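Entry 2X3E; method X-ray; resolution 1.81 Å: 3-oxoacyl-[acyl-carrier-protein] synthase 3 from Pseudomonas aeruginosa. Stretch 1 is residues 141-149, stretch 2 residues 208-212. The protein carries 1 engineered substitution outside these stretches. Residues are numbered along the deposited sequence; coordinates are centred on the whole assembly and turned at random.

Stretch 1 (141-149) TFSHTLDPA
Stretch 2, residues 208-212: SNYFR

Contact between residues 141-149 and 208-212 of one chain of Pseudomonas aeruginosa 3-oxoacyl-[acyl-carrier-protein] synthase 3, burying 339 Å² summed over both sides. The backbones come nearest where Thr145 faces Tyr210, CA to CA 5.2 Å. Thr141 (phi/psi -123/59, chi1 p) lies out of reach of the second stretch, but its O accepts a hydrogen bond from His144 N at 3.1 Å. Phe142 (-57/-28), Ser143 (-55/-32) and His144 (-65/-21) have helical torsions without regular helical bonding. Phe142 directs its CA-to-CB bond toward the second stretch; with chi1 at -98°, between wells, and chi2 at 50°, its ring presents an edge to the face of Phe211, centroids 5.3 Å apart, planes at 61°, Phe142 CE2 to Phe211 CD2 3.7 Å. Ser143 (chi1 p) and His144 (chi1 m, chi2 140°) make no contact across the interface.

Thr145 (-105/1, chi1 p) donates to Phe142 O through both N and OG1, at 2.8 and 2.7 Å, so one carbonyl holds backbone and side chain together. Its own carbonyl is left to face the second stretch, where Phe211 N donates to Thr145 O at 2.9 Å with a nearly straight N-H...O angle of 164°. This is the one direct hydrogen bond between the stretches. The same oxygen receives a CA-H...O contact from Tyr210, CA to Thr145 O 3.2 Å, and lies near the plane of the Tyr210 ring at its edge.

Leu146 (-86/146, chi1 m, chi2 t) and Asp147 (-66/121, chi1 t, chi2 -18°) are extended, and the chain bends again at Pro148 and Ala149. The CA-to-CB bond of Leu146 points away, yet the side chain bends back to place CD2 4.1 Å from Phe211 CB. Asp147 sets its CA over the face of the Tyr210 ring, 3.7 Å from the centroid and 13° off the normal, a CH-pi contact. A water accepts from Asp147 N at 3.0 Å and donates to Phe211 O at 2.8 Å, adding a bridge between the backbones. Asp147 OD1 accepts from Ala149 N at 3.0 Å, N-H...O angle 166°, tying the aspartate to its own stretch. Pro148 (-53/-29, C-gamma exo) brings CD to 3.7 Å from Tyr210 CZ; Ala149 (-92/-3) makes no cross-contact.

In the second stretch, Asn209 (-85/89, chi1 p), Tyr210 (-98/150, chi1 m, chi2 134°) and Phe211 (-66/135, chi1 t, chi2 -103°) form no regular helix or strand. Arg212 (-131/149, chi1 p) turns its CA-to-CB bond away.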

ATOM      1  N   THR A 141       7.993  -1.174 -12.844  1.00 15.48           N
ATOM      2  CA  THR A 141       9.122  -0.905 -13.723  1.00 16.11           C
ATOM      3  C   THR A 141      10.362  -1.621 -13.176  1.00 16.59           C
ATOM      4  O   THR A 141      11.397  -1.001 -12.877  1.00 17.18           O
ATOM      5  CB  THR A 141       9.391   0.603 -13.853  1.00 16.39           C
ATOM      6  OG1 THR A 141       9.429   1.196 -12.548  1.00 15.17           O
ATOM      7  CG2 THR A 141       8.302   1.275 -14.692  1.00 15.95           C
ATOM      8  N   PHE A 142      10.245  -2.940 -13.059  1.00 16.42           N
ATOM      9  CA  PHE A 142      11.321  -3.772 -12.519  1.00 16.98           C
ATOM     10  C   PHE A 142      12.649  -3.645 -13.252  1.00 17.88           C
ATOM     11  O   PHE A 142      13.691  -3.858 -12.641  1.00 18.08           O
ATOM     12  CB  PHE A 142      10.906  -5.250 -12.468  1.00 16.70           C
ATOM     13  CG  PHE A 142      10.432  -5.700 -11.116  1.00 16.03           C
ATOM     14  CD1 PHE A 142       9.481  -4.970 -10.423  1.00 15.21           C
ATOM     15  CD2 PHE A 142      10.938  -6.858 -10.534  1.00 16.17           C
ATOM     16  CE1 PHE A 142       9.039  -5.383  -9.176  1.00 16.08           C
ATOM     17  CE2 PHE A 142      10.501  -7.274  -9.288  1.00 15.93           C
ATOM     18  CZ  PHE A 142       9.546  -6.532  -8.608  1.00 15.88           C
ATOM     19  N   SER A 143      12.630  -3.304 -14.539  1.00 18.76           N
ATOM     20  CA  SER A 143      13.889  -3.142 -15.287  1.00 19.88           C
ATOM     21  C   SER A 143      14.836  -2.149 -14.613  1.00 20.59           C
ATOM     22  O   SER A 143      16.052  -2.308 -14.694  1.00 21.41           O
ATOM     23  CB  SER A 143      13.646  -2.723 -16.741  1.00 20.18           C
ATOM     24  OG  SER A 143      13.320  -1.347 -16.838  1.00 20.11           O
ATOM     25  N   HIS A 144      14.290  -1.135 -13.940  1.00 20.51           N
ATOM     26  CA  HIS A 144      15.135  -0.172 -13.217  1.00 21.22           C
ATOM     27  C   HIS A 144      15.895  -0.826 -12.069  1.00 21.14           C
ATOM     28  O   HIS A 144      16.914  -0.301 -11.630  1.00 21.76           O
ATOM     29  CB  HIS A 144      14.313   0.993 -12.656  1.00 21.04           C
ATOM     30  CG  HIS A 144      13.708   1.868 -13.706  1.00 22.69           C
ATOM     31  ND1 HIS A 144      12.436   2.386 -13.596  1.00 23.64           N
ATOM     32  CD2 HIS A 144      14.197   2.318 -14.885  1.00 24.05           C
ATOM     33  CE1 HIS A 144      12.168   3.118 -14.662  1.00 23.29           C
ATOM     34  NE2 HIS A 144      13.219   3.092 -15.461  1.00 25.13           N
ATOM     35  N   THR A 145      15.398  -1.970 -11.598  1.00 20.43           N
ATOM     36  CA  THR A 145      15.891  -2.624 -10.387  1.00 20.23           C
ATOM     37  C   THR A 145      16.745  -3.867 -10.663  1.00 20.62           C
ATOM     38  O   THR A 145      17.208  -4.520  -9.730  1.00 20.89           O
ATOM     39  CB  THR A 145      14.701  -3.045  -9.484  1.00 19.37           C
ATOM     40  OG1 THR A 145      14.062  -4.208 -10.031  1.00 19.13           O
ATOM     41  CG2 THR A 145      13.674  -1.916  -9.370  1.00 18.70           C
ATOM     42  N   LEU A 146      16.955  -4.199 -11.933  1.00 20.62           N
ATOM     43  CA  LEU A 146      17.691  -5.410 -12.280  1.00 21.02           C
ATOM     44  C   LEU A 146      19.190  -5.151 -12.309  1.00 22.24           C
ATOM     45  O   LEU A 146      19.638  -4.063 -12.675  1.00 21.99           O
ATOM     46  CB  LEU A 146      17.229  -5.950 -13.636  1.00 20.87           C
ATOM     47  CG  LEU A 146      15.740  -6.296 -13.734  1.00 19.88           C
ATOM     48  CD1 LEU A 146      15.401  -6.909 -15.093  1.00 20.30           C
ATOM     49  CD2 LEU A 146      15.309  -7.236 -12.595  1.00 19.02           C
ATOM     50  N   ASP A 147      19.956  -6.163 -11.910  1.00 23.10           N
ATOM     51  CA  ASP A 147      21.399  -6.156 -12.072  1.00 24.69           C
ATOM     52  C   ASP A 147      21.689  -6.177 -13.572  1.00 25.60           C
ATOM     53  O   ASP A 147      21.251  -7.100 -14.257  1.00 25.29           O
ATOM     54  CB  ASP A 147      21.996  -7.396 -11.397  1.00 25.11           C
ATOM     55  CG  ASP A 147      23.518  -7.421 -11.414  1.00 26.96           C
ATOM     56  OD1 ASP A 147      24.158  -6.700 -12.213  1.00 27.61           O
ATOM     57  OD2 ASP A 147      24.079  -8.190 -10.610  1.00 27.74           O
ATOM     58  N   PRO A 148      22.414  -5.161 -14.086  1.00 26.96           N
ATOM     59  CA  PRO A 148      22.770  -5.118 -15.513  1.00 27.96           C
ATOM     60  C   PRO A 148      23.455  -6.383 -16.029  1.00 28.91           C
ATOM     61  O   PRO A 148      23.325  -6.709 -17.208  1.00 29.44           O
ATOM     62  CB  PRO A 148      23.747  -3.937 -15.598  1.00 28.93           C
ATOM     63  CG  PRO A 148      23.396  -3.072 -14.462  1.00 28.45           C
ATOM     64  CD  PRO A 148      22.931  -3.982 -13.366  1.00 27.11           C
ATOM     65  N   ALA A 149      24.180  -7.076 -15.154  1.00 29.63           N
ATOM     66  CA  ALA A 149      24.978  -8.240 -15.542  1.00 30.67           C
ATOM     67  C   ALA A 149      24.224  -9.565 -15.399  1.00 30.56           C
ATOM     68  O   ALA A 149      24.765 -10.615 -15.744  1.00 31.42           O
ATOM     69  CB  ALA A 149      26.245  -8.283 -14.713  1.00 31.69           C
ATOM     70  N   SER A 208      23.073   0.107  -5.246  1.00 36.27           N
ATOM     71  CA  SER A 208      23.231  -1.145  -5.989  1.00 35.53           C
ATOM     72  C   SER A 208      22.260  -2.193  -5.434  1.00 34.08           C
ATOM     73  O   SER A 208      22.589  -3.380  -5.352  1.00 34.01           O
ATOM     74  CB  SER A 208      24.675  -1.647  -5.891  1.00 36.90           C
ATOM     75  OG  SER A 208      25.589  -0.654  -6.327  1.00 38.03           O
ATOM     76  N   ASN A 209      21.059  -1.744  -5.062  1.00 32.18           N
ATOM     77  CA  ASN A 209      20.039  -2.633  -4.503  1.00 30.78           C
ATOM     78  C   ASN A 209      19.232  -3.300  -5.623  1.00 29.51           C
ATOM     79  O   ASN A 209      18.214  -2.769  -6.083  1.00 29.09           O
ATOM     80  CB  ASN A 209      19.136  -1.892  -3.499  1.00 30.21           C
ATOM     81  CG  ASN A 209      18.397  -0.702  -4.109  1.00 29.94           C
ATOM     82  OD1 ASN A 209      18.987   0.121  -4.811  1.00 29.42           O
ATOM     83  ND2 ASN A 209      17.102  -0.598  -3.819  1.00 28.78           N
ATOM     84  N   TYR A 210      19.719  -4.454  -6.074  1.00 28.85           N
ATOM     85  CA  TYR A 210      19.148  -5.141  -7.226  1.00 27.64           C
ATOM     86  C   TYR A 210      18.186  -6.247  -6.816  1.00 26.48           C
ATOM     87  O   TYR A 210      18.348  -6.877  -5.765  1.00 26.53           O
ATOM     88  CB  TYR A 210      20.248  -5.761  -8.095  1.00 28.32           C
ATOM     89  CG  TYR A 210      21.242  -4.781  -8.691  1.00 28.86           C
ATOM     90  CD1 TYR A 210      22.608  -5.040  -8.647  1.00 30.09           C
ATOM     91  CD2 TYR A 210      20.817  -3.604  -9.308  1.00 28.06           C
ATOM     92  CE1 TYR A 210      23.532  -4.154  -9.197  1.00 31.05           C
ATOM     93  CE2 TYR A 210      21.733  -2.711  -9.861  1.00 29.56           C
ATOM     94  CZ  TYR A 210      23.090  -2.994  -9.800  1.00 30.86           C
ATOM     95  OH  TYR A 210      24.007  -2.121 -10.343  1.00 31.99           O
ATOM     96  N   PHE A 211      17.203  -6.500  -7.673  1.00 25.21           N
ATOM     97  CA  PHE A 211      16.275  -7.602  -7.465  1.00 24.20           C
ATOM     98  C   PHE A 211      17.020  -8.930  -7.580  1.00 25.14           C
ATOM     99  O   PHE A 211      17.835  -9.116  -8.492  1.00 25.27           O
ATOM    100  CB  PHE A 211      15.145  -7.564  -8.489  1.00 23.58           C
ATOM    101  CG  PHE A 211      14.216  -8.749  -8.406  1.00 22.30           C
ATOM    102  CD1 PHE A 211      14.302  -9.781  -9.329  1.00 22.67           C
ATOM    103  CD2 PHE A 211      13.271  -8.838  -7.391  1.00 21.13           C
ATOM    104  CE1 PHE A 211      13.453 -10.873  -9.252  1.00 22.38           C
ATOM    105  CE2 PHE A 211      12.423  -9.923  -7.308  1.00 20.99           C
ATOM    106  CZ  PHE A 211      12.516 -10.947  -8.235  1.00 21.16           C
ATOM    107  N   ARG A 212      16.751  -9.836  -6.643  1.00 25.30           N
ATOM    108  CA  ARG A 212      17.260 -11.199  -6.719  1.00 26.51           C
ATOM    109  C   ARG A 212      16.141 -12.200  -6.487  1.00 26.41           C
ATOM    110  O   ARG A 212      15.183 -11.924  -5.753  1.00 24.82           O
ATOM    111  CB  ARG A 212      18.405 -11.429  -5.725  1.00 27.61           C
ATOM    112  CG  ARG A 212      18.047 -11.311  -4.252  1.00 28.63           C
ATOM    113  CD  ARG A 212      19.133 -11.961  -3.393  1.00 31.72           C
ATOM    114  NE  ARG A 212      19.078 -11.543  -1.992  1.00 33.22           N
ATOM    115  CZ  ARG A 212      18.219 -12.004  -1.082  1.00 33.81           C
ATOM    116  NH1 ARG A 212      17.300 -12.914  -1.394  1.00 32.55           N
ATOM    117  NH2 ARG A 212      18.284 -11.545   0.167  1.00 35.39           N
TER
HETATM  118  O   HOH W   1      18.381  -8.559 -11.132  1.00 14.29           O